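Local coordinates for protein VP5 (Halorubrum pleomorphic virus 2, PDB 6QGI) that is an envelope protein of a pleomorphic archaeal virus and probably drives fusion of the viral membrane with that of its haloarchaeal host, at residues Ala11-Phe23 with Met283-Val295. Sequence-based numbering, arbitrary orientation.
Sequences AGAVGVGWALREF and MSQAIADLIALNV
A salt bridge between Arg21 and the buried Asp289 joins the turn that follows N-terminal strand 11-13 to the short helix 285-292, which packs against helix 270-279. The guanidinium grips the carboxylate end-on: Arg21 NH1 donates to Asp289 OD1 at 2.9 Å, and NH2 donates to the syn lone pair of Asp289 OD2, also at 2.9 Å. The two planes are inclined by 53°, and NH1 accordingly meets OD1 from above the carboxylate plane. Gln285, one helical turn earlier, is bent at chi2 (46°), which brings its NE2 into a hydrogen bond of 2.8 Å with Asp289 OD1 from the other face of the carboxylate plane. On the other carboxylate oxygen, OD2 accepts from a water that in turn accepts from the backbone N of Val16, while Gly17 CA packs 3.3 Å from Asp289 OD2 and sits over the rim of one face of the Arg21 guanidinium. Beside this polar group runs an apolar seam. Val16 CG2 rests 3.6 Å from Asp289 CB and also touches Leu293 CD1 and Leu290 CD2. Leu20 lies against the last turn of the helix, its CD1 on Asp289 and Ala292 CB and its CD2 3.7 Å from Leu293 CG, just where a Schellman motif with Asn294 at C-prime terminates the helix. Val69 of helix 66-86 touches both Ala19 and Leu293, extending the seam into the helical part of the fold. Gripped by Arg21 at both oxygens, with Gln285 and a water as further donors, Asp289 is probably kept ionised, its charge balanced within the contact and its rotation fixed from several directions.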
loop_
_atom_site.group_PDB
_atom_site.type_symbol
_atom_site.label_atom_id
_atom_site.label_comp_id
_atom_site.label_asym_id
_atom_site.label_seq_id
_atom_site.Cartn_x
_atom_site.Cartn_y
_atom_site.Cartn_z
ATOM N N ALA A 11 -8.132 7.436 1.277
ATOM C CA ALA A 11 -6.909 6.928 0.685
ATOM C C ALA A 11 -6.476 5.589 1.310
ATOM O O ALA A 11 -7.213 5.000 2.104
ATOM C CB ALA A 11 -5.808 7.971 0.856
ATOM N N GLY A 12 -5.303 5.110 0.906
ATOM C CA GLY A 12 -4.703 3.890 1.424
ATOM C C GLY A 12 -3.251 4.120 1.773
ATOM O O GLY A 12 -2.591 4.945 1.139
ATOM N N ALA A 13 -2.746 3.419 2.797
ATOM C CA ALA A 13 -1.334 3.509 3.175
ATOM C C ALA A 13 -0.491 2.850 2.072
ATOM O O ALA A 13 -0.994 1.971 1.362
ATOM C CB ALA A 13 -1.106 2.841 4.520
ATOM N N VAL A 14 0.749 3.310 1.868
ATOM C CA VAL A 14 1.567 2.746 0.794
ATOM C C VAL A 14 2.859 2.123 1.382
ATOM O O VAL A 14 3.619 2.788 2.101
ATOM C CB VAL A 14 1.853 3.787 -0.330
ATOM C CG1 VAL A 14 2.750 3.206 -1.426
ATOM C CG2 VAL A 14 0.546 4.308 -0.930
ATOM N N GLY A 15 3.061 0.840 1.076
ATOM C CA GLY A 15 4.239 0.058 1.443
ATOM C C GLY A 15 4.680 -0.732 0.228
ATOM O O GLY A 15 3.998 -1.676 -0.165
ATOM N N VAL A 16 5.770 -0.313 -0.431
ATOM C CA VAL A 16 6.217 -0.962 -1.678
ATOM C C VAL A 16 7.648 -1.525 -1.569
ATOM O O VAL A 16 8.189 -2.005 -2.577
ATOM C CB VAL A 16 6.086 -0.010 -2.905
ATOM C CG1 VAL A 16 4.634 0.362 -3.174
ATOM C CG2 VAL A 16 6.943 1.240 -2.749
ATOM N N GLY A 17 8.225 -1.472 -0.364
ATOM C CA GLY A 17 9.576 -1.951 -0.103
ATOM C C GLY A 17 9.781 -3.419 -0.407
ATOM O O GLY A 17 10.894 -3.830 -0.746
ATOM N N TRP A 18 8.684 -4.202 -0.336
ATOM C CA TRP A 18 8.613 -5.644 -0.600
ATOM C C TRP A 18 8.970 -5.987 -2.045
ATOM O O TRP A 18 9.335 -7.128 -2.340
ATOM C CB TRP A 18 7.208 -6.166 -0.280
ATOM C CG TRP A 18 6.130 -5.529 -1.102
ATOM C CD1 TRP A 18 5.447 -4.386 -0.811
ATOM C CD2 TRP A 18 5.609 -6.007 -2.346
ATOM N NE1 TRP A 18 4.574 -4.088 -1.828
ATOM C CE2 TRP A 18 4.625 -5.086 -2.766
ATOM C CE3 TRP A 18 5.885 -7.124 -3.154
ATOM C CZ2 TRP A 18 3.910 -5.250 -3.958
ATOM C CZ3 TRP A 18 5.176 -7.288 -4.333
ATOM C CH2 TRP A 18 4.194 -6.365 -4.720
ATOM N N ALA A 19 8.823 -5.010 -2.951
ATOM C CA ALA A 19 9.153 -5.169 -4.360
ATOM C C ALA A 19 10.609 -4.779 -4.614
ATOM O O ALA A 19 11.108 -4.981 -5.715
ATOM C CB ALA A 19 8.216 -4.320 -5.205
ATOM N N LEU A 20 11.299 -4.243 -3.588
ATOM C CA LEU A 20 12.691 -3.810 -3.718
ATOM C C LEU A 20 13.667 -4.641 -2.888
ATOM O O LEU A 20 14.770 -4.913 -3.354
ATOM C CB LEU A 20 12.823 -2.334 -3.329
ATOM C CG LEU A 20 12.222 -1.339 -4.303
ATOM C CD1 LEU A 20 12.223 0.023 -3.718
ATOM C CD2 LEU A 20 12.986 -1.331 -5.629
ATOM N N ARG A 21 13.275 -5.029 -1.661
ATOM C CA ARG A 21 14.138 -5.782 -0.744
ATOM C C ARG A 21 13.310 -6.648 0.199
ATOM O O ARG A 21 12.083 -6.546 0.179
ATOM C CB ARG A 21 14.994 -4.792 0.066
ATOM C CG ARG A 21 14.160 -3.962 1.042
ATOM C CD ARG A 21 14.845 -2.705 1.496
ATOM N NE ARG A 21 13.862 -1.788 2.071
ATOM C CZ ARG A 21 13.226 -0.842 1.386
ATOM N NH1 ARG A 21 13.479 -0.669 0.092
ATOM N NH2 ARG A 21 12.342 -0.061 1.984
ATOM N N GLU A 22 13.976 -7.463 1.052
ATOM C CA GLU A 22 13.305 -8.267 2.075
ATOM C C GLU A 22 12.573 -7.297 3.013
ATOM O O GLU A 22 13.182 -6.360 3.529
ATOM C CB GLU A 22 14.307 -9.158 2.824
ATOM C CG GLU A 22 13.648 -10.309 3.562
ATOM C CD GLU A 22 14.508 -11.072 4.551
ATOM O OE1 GLU A 22 15.665 -10.659 4.796
ATOM O OE2 GLU A 22 14.014 -12.088 5.093
ATOM N N PHE A 23 11.253 -7.453 3.122
ATOM C CA PHE A 23 10.388 -6.554 3.884
ATOM C C PHE A 23 9.860 -7.209 5.154
ATOM O O PHE A 23 9.677 -8.428 5.191
ATOM C CB PHE A 23 9.213 -6.109 2.992
ATOM C CG PHE A 23 8.692 -4.700 3.174
ATOM C CD1 PHE A 23 9.566 -3.616 3.231
ATOM C CD2 PHE A 23 7.323 -4.445 3.201
ATOM C CE1 PHE A 23 9.080 -2.314 3.385
ATOM C CE2 PHE A 23 6.839 -3.140 3.342
ATOM C CZ PHE A 23 7.721 -2.083 3.427
ATOM N N MET A 283 14.157 10.722 5.188
ATOM C CA MET A 283 12.911 10.954 4.463
ATOM C C MET A 283 12.007 9.713 4.533
ATOM O O MET A 283 12.495 8.595 4.744
ATOM C CB MET A 283 13.166 11.383 2.998
ATOM C CG MET A 283 13.874 10.341 2.145
ATOM S SD MET A 283 13.971 10.814 0.400
ATOM C CE MET A 283 12.514 10.146 -0.184
ATOM N N SER A 284 10.687 9.930 4.365
ATOM C CA SER A 284 9.664 8.888 4.344
ATOM C C SER A 284 10.036 7.842 3.278
ATOM O O SER A 284 10.377 8.199 2.148
ATOM C CB SER A 284 8.294 9.505 4.091
ATOM O OG SER A 284 8.279 10.282 2.906
ATOM N N GLN A 285 10.054 6.560 3.686
ATOM C CA GLN A 285 10.522 5.416 2.903
ATOM C C GLN A 285 9.697 5.068 1.658
ATOM O O GLN A 285 10.295 4.675 0.656
ATOM C CB GLN A 285 10.632 4.173 3.798
ATOM C CG GLN A 285 11.632 3.123 3.301
ATOM C CD GLN A 285 12.956 3.704 2.867
ATOM O OE1 GLN A 285 13.649 4.385 3.629
ATOM N NE2 GLN A 285 13.326 3.455 1.621
ATOM N N ALA A 286 8.358 5.162 1.712
ATOM C CA ALA A 286 7.518 4.796 0.566
ATOM C C ALA A 286 7.841 5.630 -0.692
ATOM O O ALA A 286 7.905 5.050 -1.779
ATOM C CB ALA A 286 6.046 4.907 0.920
ATOM N N ILE A 287 8.109 6.953 -0.551
ATOM C CA ILE A 287 8.457 7.766 -1.725
ATOM C C ILE A 287 9.891 7.408 -2.196
ATOM O O ILE A 287 10.103 7.294 -3.403
ATOM C CB ILE A 287 8.223 9.299 -1.559
ATOM C CG1 ILE A 287 8.477 10.084 -2.881
ATOM C CG2 ILE A 287 9.001 9.901 -0.392
ATOM C CD1 ILE A 287 7.638 9.668 -4.108
ATOM N N ALA A 288 10.824 7.134 -1.253
ATOM C CA ALA A 288 12.188 6.693 -1.567
ATOM C C ALA A 288 12.142 5.401 -2.396
ATOM O O ALA A 288 12.831 5.296 -3.406
ATOM C CB ALA A 288 12.981 6.478 -0.284
ATOM N N ASP A 289 11.258 4.468 -2.004
ATOM C CA ASP A 289 11.016 3.192 -2.666
ATOM C C ASP A 289 10.297 3.389 -4.014
ATOM O O ASP A 289 10.636 2.702 -4.979
ATOM C CB ASP A 289 10.213 2.253 -1.742
ATOM C CG ASP A 289 10.951 1.754 -0.502
ATOM O OD1 ASP A 289 12.201 1.888 -0.450
ATOM O OD2 ASP A 289 10.281 1.235 0.419
ATOM N N LEU A 290 9.331 4.336 -4.089
ATOM C CA LEU A 290 8.607 4.654 -5.326
ATOM C C LEU A 290 9.538 5.273 -6.384
ATOM O O LEU A 290 9.354 5.005 -7.572
ATOM C CB LEU A 290 7.406 5.585 -5.068
ATOM C CG LEU A 290 6.115 4.935 -4.533
ATOM C CD1 LEU A 290 5.090 5.984 -4.201
ATOM C CD2 LEU A 290 5.504 3.945 -5.535
ATOM N N ILE A 291 10.539 6.081 -5.954
ATOM C CA ILE A 291 11.538 6.684 -6.851
ATOM C C ILE A 291 12.441 5.553 -7.366
ATOM O O ILE A 291 12.711 5.489 -8.564
ATOM C CB ILE A 291 12.337 7.839 -6.163
ATOM C CG1 ILE A 291 11.426 9.062 -5.908
ATOM C CG2 ILE A 291 13.592 8.255 -6.970
ATOM C CD1 ILE A 291 11.833 9.897 -4.714
ATOM N N ALA A 292 12.851 4.635 -6.463
ATOM C CA ALA A 292 13.683 3.469 -6.783
ATOM C C ALA A 292 12.978 2.511 -7.758
ATOM O O ALA A 292 13.649 1.846 -8.551
ATOM C CB ALA A 292 14.051 2.733 -5.515
ATOM N N LEU A 293 11.626 2.461 -7.706
ATOM C CA LEU A 293 10.802 1.638 -8.595
ATOM C C LEU A 293 10.465 2.402 -9.881
ATOM O O LEU A 293 9.665 1.933 -10.688
ATOM C CB LEU A 293 9.528 1.156 -7.884
ATOM C CG LEU A 293 9.725 0.003 -6.901
ATOM C CD1 LEU A 293 8.664 0.013 -5.827
ATOM C CD2 LEU A 293 9.781 -1.346 -7.618
ATOM N N ASN A 294 11.111 3.570 -10.080
ATOM C CA ASN A 294 11.007 4.441 -11.252
ATOM C C ASN A 294 9.541 4.768 -11.631
ATOM O O ASN A 294 9.139 4.681 -12.799
ATOM C CB ASN A 294 11.764 3.824 -12.431
ATOM C CG ASN A 294 12.068 4.796 -13.530
ATOM O OD1 ASN A 294 12.537 5.916 -13.291
ATOM N ND2 ASN A 294 11.797 4.379 -14.759
ATOM N N VAL A 295 8.759 5.169 -10.631
ATOM C CA VAL A 295 7.364 5.552 -10.830
ATOM C C VAL A 295 7.368 7.057 -11.160
ATOM O O VAL A 295 7.948 7.811 -10.382
ATOM C CB VAL A 295 6.501 5.182 -9.585
ATOM C CG1 VAL A 295 5.087 5.739 -9.689
ATOM C CG2 VAL A 295 6.465 3.670 -9.370
HETATM O O HOH W 1 7.628 1.435 1.285
#